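Local coordinates for protein HTPA Reductase (Selaginella moellendorffii, PDB 5U5N) that probably catalyses the NAD(P)H-dependent reduction of 4-hydroxy-tetrahydrodipicolinate to tetrahydrodipicolinate in the diaminopimelate route to lysine, at residues 1-13 against 24-38. Sequence-based numbering, arbitrary orientation. Where two conformers were deposited one is given.
With NAD (nicotinamide-adenine-dinucleotide), chain C.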
ATOM      1  N   VAL A   1      19.769  20.332  -9.188  1.00 47.00           N
ATOM      2  CA  VAL A   1      21.231  20.175  -9.000  1.00 45.18           C
ATOM      3  C   VAL A   1      21.624  19.143  -7.929  1.00 42.11           C
ATOM      4  O   VAL A   1      21.230  19.226  -6.773  1.00 41.78           O
ATOM      5  CB  VAL A   1      21.941  21.526  -8.692  1.00 47.48           C
ATOM      6  CG1 VAL A   1      21.568  22.063  -7.302  1.00 48.60           C
ATOM      7  CG2 VAL A   1      23.465  21.378  -8.812  1.00 46.08           C
ATOM      8  N   LEU A   2      22.458  18.192  -8.344  1.00 39.99           N
ATOM      9  CA  LEU A   2      22.812  17.036  -7.502  1.00 37.81           C
ATOM     10  C   LEU A   2      23.928  17.233  -6.490  1.00 37.35           C
ATOM     11  O   LEU A   2      23.745  16.843  -5.345  1.00 37.37           O
ATOM     12  CB  LEU A   2      23.104  15.814  -8.352  1.00 36.22           C
ATOM     13  CG  LEU A   2      22.025  15.326  -9.311  1.00 36.81           C
ATOM     14  CD1 LEU A   2      22.516  13.990  -9.807  1.00 35.16           C
ATOM     15  CD2 LEU A   2      20.595  15.210  -8.771  1.00 38.08           C
ATOM     16  N   ALA A   3      25.064  17.835  -6.861  1.00 37.50           N
ATOM     17  CA  ALA A   3      26.144  18.138  -5.886  1.00 37.56           C
ATOM     18  C   ALA A   3      26.607  16.904  -5.064  1.00 35.59           C
ATOM     19  O   ALA A   3      26.871  16.958  -3.874  1.00 36.04           O
ATOM     20  CB  ALA A   3      25.710  19.271  -4.965  1.00 39.71           C
ATOM     21  N   ALA A   4      26.664  15.777  -5.740  1.00 33.76           N
ATOM     22  CA  ALA A   4      26.922  14.514  -5.096  1.00 32.54           C
ATOM     23  C   ALA A   4      28.377  14.080  -5.312  1.00 32.32           C
ATOM     24  O   ALA A   4      29.034  14.502  -6.247  1.00 32.64           O
ATOM     25  CB  ALA A   4      25.997  13.487  -5.678  1.00 31.28           C
ATOM     26  N   ALA A   5      28.848  13.167  -4.480  1.00 32.11           N
ATOM     27  CA  ALA A   5      30.144  12.506  -4.666  1.00 31.81           C
ATOM     28  C   ALA A   5      30.253  11.832  -6.039  1.00 30.41           C
ATOM     29  O   ALA A   5      29.262  11.331  -6.574  1.00 29.71           O
ATOM     30  CB  ALA A   5      30.322  11.471  -3.565  1.00 32.15           C
ATOM     31  N   PRO A   6      31.457  11.788  -6.614  1.00 30.65           N
ATOM     32  CA  PRO A   6      31.651  10.965  -7.808  1.00 29.55           C
ATOM     33  C   PRO A   6      31.572   9.467  -7.482  1.00 28.28           C
ATOM     34  O   PRO A   6      31.786   9.080  -6.355  1.00 28.19           O
ATOM     35  CB  PRO A   6      33.059  11.359  -8.257  1.00 31.12           C
ATOM     36  CG  PRO A   6      33.768  11.673  -6.999  1.00 32.33           C
ATOM     37  CD  PRO A   6      32.739  12.336  -6.126  1.00 32.40           C
ATOM     38  N   VAL A   7      31.212   8.648  -8.456  1.00 27.58           N
ATOM     39  CA  VAL A   7      31.034   7.226  -8.207  1.00 27.21           C
ATOM     40  C   VAL A   7      31.978   6.364  -9.063  1.00 26.92           C
ATOM     41  O   VAL A   7      32.172   6.635 -10.243  1.00 26.32           O
ATOM     42  CB  VAL A   7      29.583   6.718  -8.408  1.00 26.92           C
ATOM     43  CG1 VAL A   7      28.693   7.352  -7.387  1.00 27.91           C
ATOM     44  CG2 VAL A   7      29.029   6.982  -9.794  1.00 26.97           C
ATOM     45  N   MET A   8      32.496   5.297  -8.444  1.00 27.11           N
ATOM     46  CA  MET A   8      33.279   4.287  -9.140  1.00 27.15           C
ATOM     47  C   MET A   8      32.411   3.067  -9.141  1.00 26.48           C
ATOM     48  O   MET A   8      32.053   2.558  -8.079  1.00 26.74           O
ATOM     49  CB  MET A   8      34.600   4.034  -8.407  1.00 28.43           C
ATOM     50  CG  MET A   8      35.506   2.950  -9.010  1.00 29.13           C
ATOM     51  SD  MET A   8      36.876   2.620  -7.885  1.00 31.59           S
ATOM     52  CE  MET A   8      38.029   1.714  -8.944  1.00 32.45           C
ATOM     53  N   VAL A   9      32.073   2.585 -10.329  1.00 26.44           N
ATOM     54  CA  VAL A   9      31.262   1.373 -10.466  1.00 26.69           C
ATOM     55  C   VAL A   9      32.151   0.191 -10.794  1.00 27.39           C
ATOM     56  O   VAL A   9      32.725   0.154 -11.869  1.00 27.74           O
ATOM     57  CB  VAL A   9      30.182   1.538 -11.566  1.00 26.72           C
ATOM     58  CG1 VAL A   9      29.345   0.297 -11.683  1.00 26.92           C
ATOM     59  CG2 VAL A   9      29.333   2.772 -11.296  1.00 26.37           C
ATOM     60  N   ASN A  10      32.247  -0.754  -9.841  1.00 28.41           N
ATOM     61  CA  ASN A  10      32.899  -2.051 -10.003  1.00 30.01           C
ATOM     62  C   ASN A  10      31.811  -3.102 -10.067  1.00 31.00           C
ATOM     63  O   ASN A  10      31.132  -3.318  -9.059  1.00 32.18           O
ATOM     64  CB  ASN A  10      33.833  -2.304  -8.819  1.00 31.19           C
ATOM     65  CG  ASN A  10      34.815  -1.167  -8.628  1.00 31.34           C
ATOM     66  OD1 ASN A  10      35.209  -0.528  -9.594  1.00 30.92           O
ATOM     67  ND2 ASN A  10      35.240  -0.930  -7.417  1.00 32.82           N
ATOM     68  N   ASP A  11      31.560  -3.757 -11.201  1.00 31.33           N
ATOM     69  CA  ASP A  11      32.338  -3.805 -12.431  1.00 31.10           C
ATOM     70  C   ASP A  11      31.479  -3.179 -13.507  1.00 30.05           C
ATOM     71  O   ASP A  11      30.406  -3.682 -13.776  1.00 30.11           O
ATOM     72  CB  ASP A  11      32.574  -5.302 -12.732  1.00 33.28           C
ATOM     73  CG  ASP A  11      33.315  -5.578 -14.040  1.00 34.85           C
ATOM     74  OD1 ASP A  11      33.694  -4.657 -14.799  1.00 35.78           O
ATOM     75  OD2 ASP A  11      33.529  -6.786 -14.323  1.00 36.92           O
ATOM     76  N   CYS A  12      31.945  -2.110 -14.145  0.50 29.18           N
ATOM     77  CA  CYS A  12      31.135  -1.484 -15.190  0.50 28.89           C
ATOM     78  C   CYS A  12      30.952  -2.345 -16.457  0.50 29.94           C
ATOM     79  O   CYS A  12      30.140  -1.976 -17.310  0.50 30.62           O
ATOM     80  CB  CYS A  12      31.650  -0.086 -15.525  0.50 28.63           C
ATOM     81  SG  CYS A  12      33.161  -0.082 -16.484  0.50 29.34           S
ATOM     82  N   THR A  13      31.674  -3.476 -16.572  1.00 30.35           N
ATOM     83  CA  THR A  13      31.485  -4.428 -17.669  1.00 31.47           C
ATOM     84  C   THR A  13      30.506  -5.535 -17.381  1.00 31.91           C
ATOM     85  O   THR A  13      30.106  -6.226 -18.292  1.00 33.38           O
ATOM     86  CB  THR A  13      32.831  -5.122 -18.066  1.00 32.60           C
ATOM     87  OG1 THR A  13      33.303  -5.964 -17.003  1.00 32.35           O
ATOM     88  CG2 THR A  13      33.866  -4.093 -18.379  1.00 32.68           C
ATOM     89  N   ALA A  24      23.915   6.383 -13.978  1.00 29.66           N
ATOM     90  CA  ALA A  24      24.610   7.417 -13.205  1.00 28.99           C
ATOM     91  C   ALA A  24      24.991   8.589 -14.109  1.00 30.19           C
ATOM     92  O   ALA A  24      24.788   9.740 -13.751  1.00 30.63           O
ATOM     93  CB  ALA A  24      25.842   6.839 -12.469  1.00 27.46           C
ATOM     94  N   VAL A  25      25.535   8.266 -15.279  1.00 31.09           N
ATOM     95  CA  VAL A  25      26.011   9.253 -16.278  1.00 32.97           C
ATOM     96  C   VAL A  25      24.830  10.102 -16.794  1.00 35.16           C
ATOM     97  O   VAL A  25      24.894  11.306 -16.765  1.00 36.18           O
ATOM     98  CB  VAL A  25      26.765   8.546 -17.439  1.00 33.69           C
ATOM     99  CG1 VAL A  25      26.865   9.389 -18.676  1.00 36.51           C
ATOM    100  CG2 VAL A  25      28.158   8.163 -16.979  1.00 32.51           C
ATOM    101  N   ALA A  26      23.768   9.446 -17.242  1.00 36.12           N
ATOM    102  CA  ALA A  26      22.553  10.098 -17.724  1.00 38.82           C
ATOM    103  C   ALA A  26      21.867  10.995 -16.681  1.00 39.08           C
ATOM    104  O   ALA A  26      21.363  12.035 -17.023  1.00 41.19           O
ATOM    105  CB  ALA A  26      21.574   9.055 -18.235  1.00 39.71           C
ATOM    106  N   ALA A  27      21.891  10.583 -15.423  1.00 37.35           N
ATOM    107  CA  ALA A  27      21.380  11.382 -14.295  1.00 37.90           C
ATOM    108  C   ALA A  27      22.235  12.591 -13.934  1.00 38.13           C
ATOM    109  O   ALA A  27      21.778  13.458 -13.201  1.00 38.96           O
ATOM    110  CB  ALA A  27      21.263  10.489 -13.055  1.00 36.36           C
ATOM    111  N   GLY A  28      23.486  12.636 -14.392  1.00 37.78           N
ATOM    112  CA  GLY A  28      24.400  13.731 -14.067  1.00 38.55           C
ATOM    113  C   GLY A  28      25.296  13.503 -12.860  1.00 37.14           C
ATOM    114  O   GLY A  28      25.844  14.451 -12.312  1.00 37.82           O
ATOM    115  N   LEU A  29      25.454  12.262 -12.419  1.00 35.86           N
ATOM    116  CA  LEU A  29      26.544  11.961 -11.505  1.00 35.34           C
ATOM    117  C   LEU A  29      27.835  11.902 -12.279  1.00 35.08           C
ATOM    118  O   LEU A  29      27.843  11.572 -13.429  1.00 35.99           O
ATOM    119  CB  LEU A  29      26.329  10.632 -10.795  1.00 34.62           C
ATOM    120  CG  LEU A  29      25.258  10.736  -9.731  1.00 35.54           C
ATOM    121  CD1 LEU A  29      25.062   9.365  -9.103  1.00 35.03           C
ATOM    122  CD2 LEU A  29      25.677  11.754  -8.665  1.00 36.26           C
ATOM    123  N   ARG A  30      28.919  12.253 -11.614  1.00 35.00           N
ATOM    124  CA  ARG A  30      30.260  12.101 -12.144  1.00 35.05           C
ATOM    125  C   ARG A  30      30.783  10.642 -11.970  1.00 32.94           C
ATOM    126  O   ARG A  30      30.958  10.161 -10.857  1.00 32.20           O
ATOM    127  CB  ARG A  30      31.159  13.049 -11.402  1.00 36.96           C
ATOM    128  CG  ARG A  30      32.531  13.100 -11.987  1.00 38.27           C
ATOM    129  CD  ARG A  30      33.225  14.207 -11.295  1.00 40.76           C
ATOM    130  NE  ARG A  30      34.325  14.695 -12.093  1.00 43.47           N
ATOM    131  CZ  ARG A  30      35.144  15.625 -11.672  1.00 45.80           C
ATOM    132  NH1 ARG A  30      34.985  16.174 -10.461  1.00 46.26           N
ATOM    133  NH2 ARG A  30      36.110  16.019 -12.469  1.00 48.37           N
ATOM    134  N   LEU A  31      31.015   9.970 -13.095  1.00 32.12           N
ATOM    135  CA  LEU A  31      31.554   8.624 -13.152  1.00 30.74           C
ATOM    136  C   LEU A  31      33.084   8.680 -13.218  1.00 31.72           C
ATOM    137  O   LEU A  31      33.669   9.190 -14.194  1.00 33.71           O
ATOM    138  CB  LEU A  31      31.016   7.880 -14.393  1.00 30.50           C
ATOM    139  CG  LEU A  31      31.460   6.437 -14.606  1.00 29.65           C
ATOM    140  CD1 LEU A  31      30.879   5.522 -13.554  1.00 28.49           C
ATOM    141  CD2 LEU A  31      31.110   5.923 -15.977  1.00 30.48           C
ATOM    142  N   VAL A  32      33.724   8.106 -12.202  1.00 30.62           N
ATOM    143  CA  VAL A  32      35.182   8.007 -12.137  1.00 31.50           C
ATOM    144  C   VAL A  32      35.597   7.094 -13.299  1.00 31.41           C
ATOM    145  O   VAL A  32      35.043   6.015 -13.440  1.00 30.01           O
ATOM    146  CB  VAL A  32      35.606   7.440 -10.766  1.00 31.26           C
ATOM    147  CG1 VAL A  32      37.091   7.130 -10.748  1.00 32.99           C
ATOM    148  CG2 VAL A  32      35.273   8.426  -9.663  1.00 31.49           C
ATOM    149  N   PRO A  33      36.547   7.529 -14.172  1.00 33.30           N
ATOM    150  CA  PRO A  33      36.849   6.720 -15.349  1.00 33.74           C
ATOM    151  C   PRO A  33      37.848   5.581 -15.066  1.00 34.04           C
ATOM    152  O   PRO A  33      38.743   5.303 -15.888  1.00 35.55           O
ATOM    153  CB  PRO A  33      37.433   7.751 -16.302  1.00 36.45           C
ATOM    154  CG  PRO A  33      38.210   8.630 -15.397  1.00 37.68           C
ATOM    155  CD  PRO A  33      37.384   8.744 -14.145  1.00 35.43           C
ATOM    156  N   LEU A  34      37.675   4.915 -13.926  1.00 32.65           N
ATOM    157  CA  LEU A  34      38.374   3.675 -13.577  1.00 33.04           C
ATOM    158  C   LEU A  34      37.390   2.702 -12.988  1.00 31.05           C
ATOM    159  O   LEU A  34      36.479   3.099 -12.300  1.00 30.15           O
ATOM    160  CB  LEU A  34      39.490   3.945 -12.576  1.00 34.74           C
ATOM    161  CG  LEU A  34      40.682   4.706 -13.141  1.00 37.50           C
ATOM    162  CD1 LEU A  34      41.396   5.483 -12.078  1.00 39.37           C
ATOM    163  CD2 LEU A  34      41.644   3.753 -13.785  1.00 39.34           C
ATOM    164  N   SER A  35      37.558   1.433 -13.306  1.00 31.21           N
ATOM    165  CA  SER A  35      36.736   0.359 -12.797  1.00 30.25           C
ATOM    166  C   SER A  35      37.607  -0.872 -12.562  1.00 31.44           C
ATOM    167  O   SER A  35      38.724  -0.980 -13.100  1.00 32.85           O
ATOM    168  CB  SER A  35      35.621   0.055 -13.802  1.00 29.84           C
ATOM    169  OG  SER A  35      34.663  -0.857 -13.258  1.00 29.11           O
ATOM    170  N   LEU A  36      37.117  -1.775 -11.725  1.00 30.98           N
ATOM    171  CA  LEU A  36      37.799  -3.023 -11.404  1.00 32.17           C
ATOM    172  C   LEU A  36      36.921  -4.140 -11.916  1.00 31.87           C
ATOM    173  O   LEU A  36      35.685  -4.119 -11.709  1.00 30.83           O
ATOM    174  CB  LEU A  36      38.027  -3.120  -9.901  1.00 33.01           C
ATOM    175  CG  LEU A  36      39.114  -2.171  -9.409  1.00 34.10           C
ATOM    176  CD1 LEU A  36      39.107  -2.019  -7.913  1.00 35.01           C
ATOM    177  CD2 LEU A  36      40.498  -2.668  -9.835  1.00 36.51           C
ATOM    178  N   THR A  37      37.522  -5.070 -12.646  1.00 32.66           N
ATOM    179  CA  THR A  37      36.808  -6.210 -13.205  1.00 32.85           C
ATOM    180  C   THR A  37      37.343  -7.448 -12.506  1.00 34.87           C
ATOM    181  O   THR A  37      38.270  -7.352 -11.684  1.00 35.84           O
ATOM    182  CB  THR A  37      36.872  -6.264 -14.761  1.00 32.99           C
ATOM    183  OG1 THR A  37      35.994  -7.285 -15.245  1.00 33.24           O
ATOM    184  CG2 THR A  37      38.296  -6.509 -15.291  1.00 34.78           C
ATOM    185  N   GLY A  38      36.735  -8.594 -12.794  1.00 35.65           N
ATOM    186  CA  GLY A  38      36.931  -9.784 -11.956  1.00 37.76           C
ATOM    187  C   GLY A  38      38.141 -10.591 -12.323  1.00 39.73           C
ATOM    188  O   GLY A  38      38.746 -10.354 -13.370  1.00 39.61           O
TER
HETATM  189  PA  NAD C 301      27.620 -10.248 -14.279  1.00 44.60           P
HETATM  190  O1A NAD C 301      28.076 -11.696 -14.236  1.00 44.77           O
HETATM  191  O2A NAD C 301      26.993  -9.653 -15.524  1.00 40.86           O
HETATM  192  O5B NAD C 301      28.822  -9.282 -13.880  1.00 41.02           O
HETATM  193  C5B NAD C 301      29.505  -9.373 -12.645  1.00 41.15           C
HETATM  194  C4B NAD C 301      30.912  -8.856 -12.911  1.00 41.15           C
HETATM  195  O4B NAD C 301      31.683  -8.794 -11.712  1.00 42.11           O
HETATM  196  C3B NAD C 301      31.691  -9.719 -13.904  1.00 40.79           C
HETATM  197  O3B NAD C 301      31.827  -9.005 -15.147  1.00 40.57           O
HETATM  198  C2B NAD C 301      33.014 -10.044 -13.194  1.00 42.59           C
HETATM  199  O2B NAD C 301      34.142 -10.037 -14.098  1.00 41.54           O
HETATM  200  C1B NAD C 301      33.056  -8.995 -12.065  1.00 41.91           C
HETATM  201  N9A NAD C 301      33.849  -9.299 -10.843  1.00 41.78           N
HETATM  202  C8A NAD C 301      33.982 -10.492 -10.226  1.00 40.14           C
HETATM  203  N7A NAD C 301      34.778 -10.381  -9.138  1.00 40.53           N
HETATM  204  C5A NAD C 301      35.159  -9.095  -9.033  1.00 40.96           C
HETATM  205  C6A NAD C 301      36.013  -8.305  -8.119  1.00 42.27           C
HETATM  206  N6A NAD C 301      36.620  -8.885  -7.062  1.00 44.12           N
HETATM  207  N1A NAD C 301      36.164  -6.983  -8.355  1.00 42.63           N
HETATM  208  C2A NAD C 301      35.575  -6.377  -9.409  1.00 43.29           C
HETATM  209  N3A NAD C 301      34.791  -7.044 -10.290  1.00 43.22           N
HETATM  210  C4A NAD C 301      34.545  -8.380 -10.156  1.00 40.80           C
HETATM  211  O3  NAD C 301      26.658 -10.041 -12.996  1.00 47.65           O
HETATM  212  PN  NAD C 301      25.384  -9.038 -12.971  1.00 43.41           P
HETATM  213  O1N NAD C 301      24.370  -9.644 -13.914  1.00 40.05           O
HETATM  214  O2N NAD C 301      25.859  -7.613 -13.186  1.00 44.19           O
HETATM  215  O5D NAD C 301      24.978  -9.176 -11.415  1.00 44.61           O
HETATM  216  C5D NAD C 301      25.925  -8.814 -10.415  1.00 45.44           C
HETATM  217  C4D NAD C 301      25.430  -9.085  -9.001  1.00 47.89           C
HETATM  218  O4D NAD C 301      24.408  -8.138  -8.673  1.00 49.38           O
HETATM  219  C3D NAD C 301      24.826 -10.483  -8.803  1.00 49.06           C
HETATM  220  O3D NAD C 301      25.230 -11.055  -7.546  1.00 47.66           O
HETATM  221  C2D NAD C 301      23.330 -10.234  -8.815  1.00 49.16           C
HETATM  222  O2D NAD C 301      22.590 -11.150  -8.006  1.00 49.61           O
HETATM  223  C1D NAD C 301      23.242  -8.838  -8.214  1.00 50.51           C
HETATM  224  N1N NAD C 301      21.994  -8.097  -8.489  1.00 51.16           N
HETATM  225  C2N NAD C 301      21.457  -7.439  -7.445  1.00 51.56           C
HETATM  226  C3N NAD C 301      20.290  -6.688  -7.563  1.00 53.06           C
HETATM  227  C7N NAD C 301      19.708  -5.974  -6.357  1.00 55.99           C
HETATM  228  O7N NAD C 301      18.508  -5.754  -6.336  1.00 55.17           O
HETATM  229  N7N NAD C 301      20.467  -5.592  -5.317  1.00 53.89           N
HETATM  230  C4N NAD C 301      19.675  -6.638  -8.814  1.00 51.30           C
HETATM  231  C5N NAD C 301      20.232  -7.322  -9.892  1.00 51.09           C
HETATM  232  C6N NAD C 301      21.405  -8.052  -9.706  1.00 49.72           C
HETATM  233  O   HOH W   1      28.671  13.067  -8.664  1.00 37.14           O
HETATM  234  O   HOH W   2      33.720   3.708 -12.494  1.00 22.08           O
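Val7 joins Arg30 and Val32 in the first beta-alpha-beta unit of a Rossmann fold, with helix 15-27 as the crossover, after which strand 34-37 runs alongside strand 7-10 (axes 22° apart); here the ribose-binding carboxylate comes from the end of the first strand. Backbone bonding is brief: Val7 N gives to Arg30 O (2.8 Å) and Val7 O receives Val32 N. Past this single bridge no further backbone-to-backbone bond joins the segments; a water links Val9 N to the carbonyls of Val32 and Leu34. Ser35 OG, anti to its own N (chi1 -171°), donates in the carbonyl plane to Val9 O at 2.6 Å, whereas Leu36 N meets Asn10 OD1 from above the amide plane. Apolar contacts flank the bonds: the Val9 and Leu31 side chains cross at about a right angle, CG2 against CD1, and Leu29 CD2 presses tightly on Ala4 CB (3.5 Å). At the cofactor end, Asp11 OD1 accepts Thr13 N, which makes an Asx turn, and also Thr13 OG1, both from the same face. Thr37 OG1 meets Asp11 OD2 from above the carboxylate plane at 2.7 Å. With an alanine here, Thr37 OG1 and NAD O3B would probably lose the acceptor they share. NAD O3B donates to Asp11 OD2 at 2.9 Å, O2B only weakly.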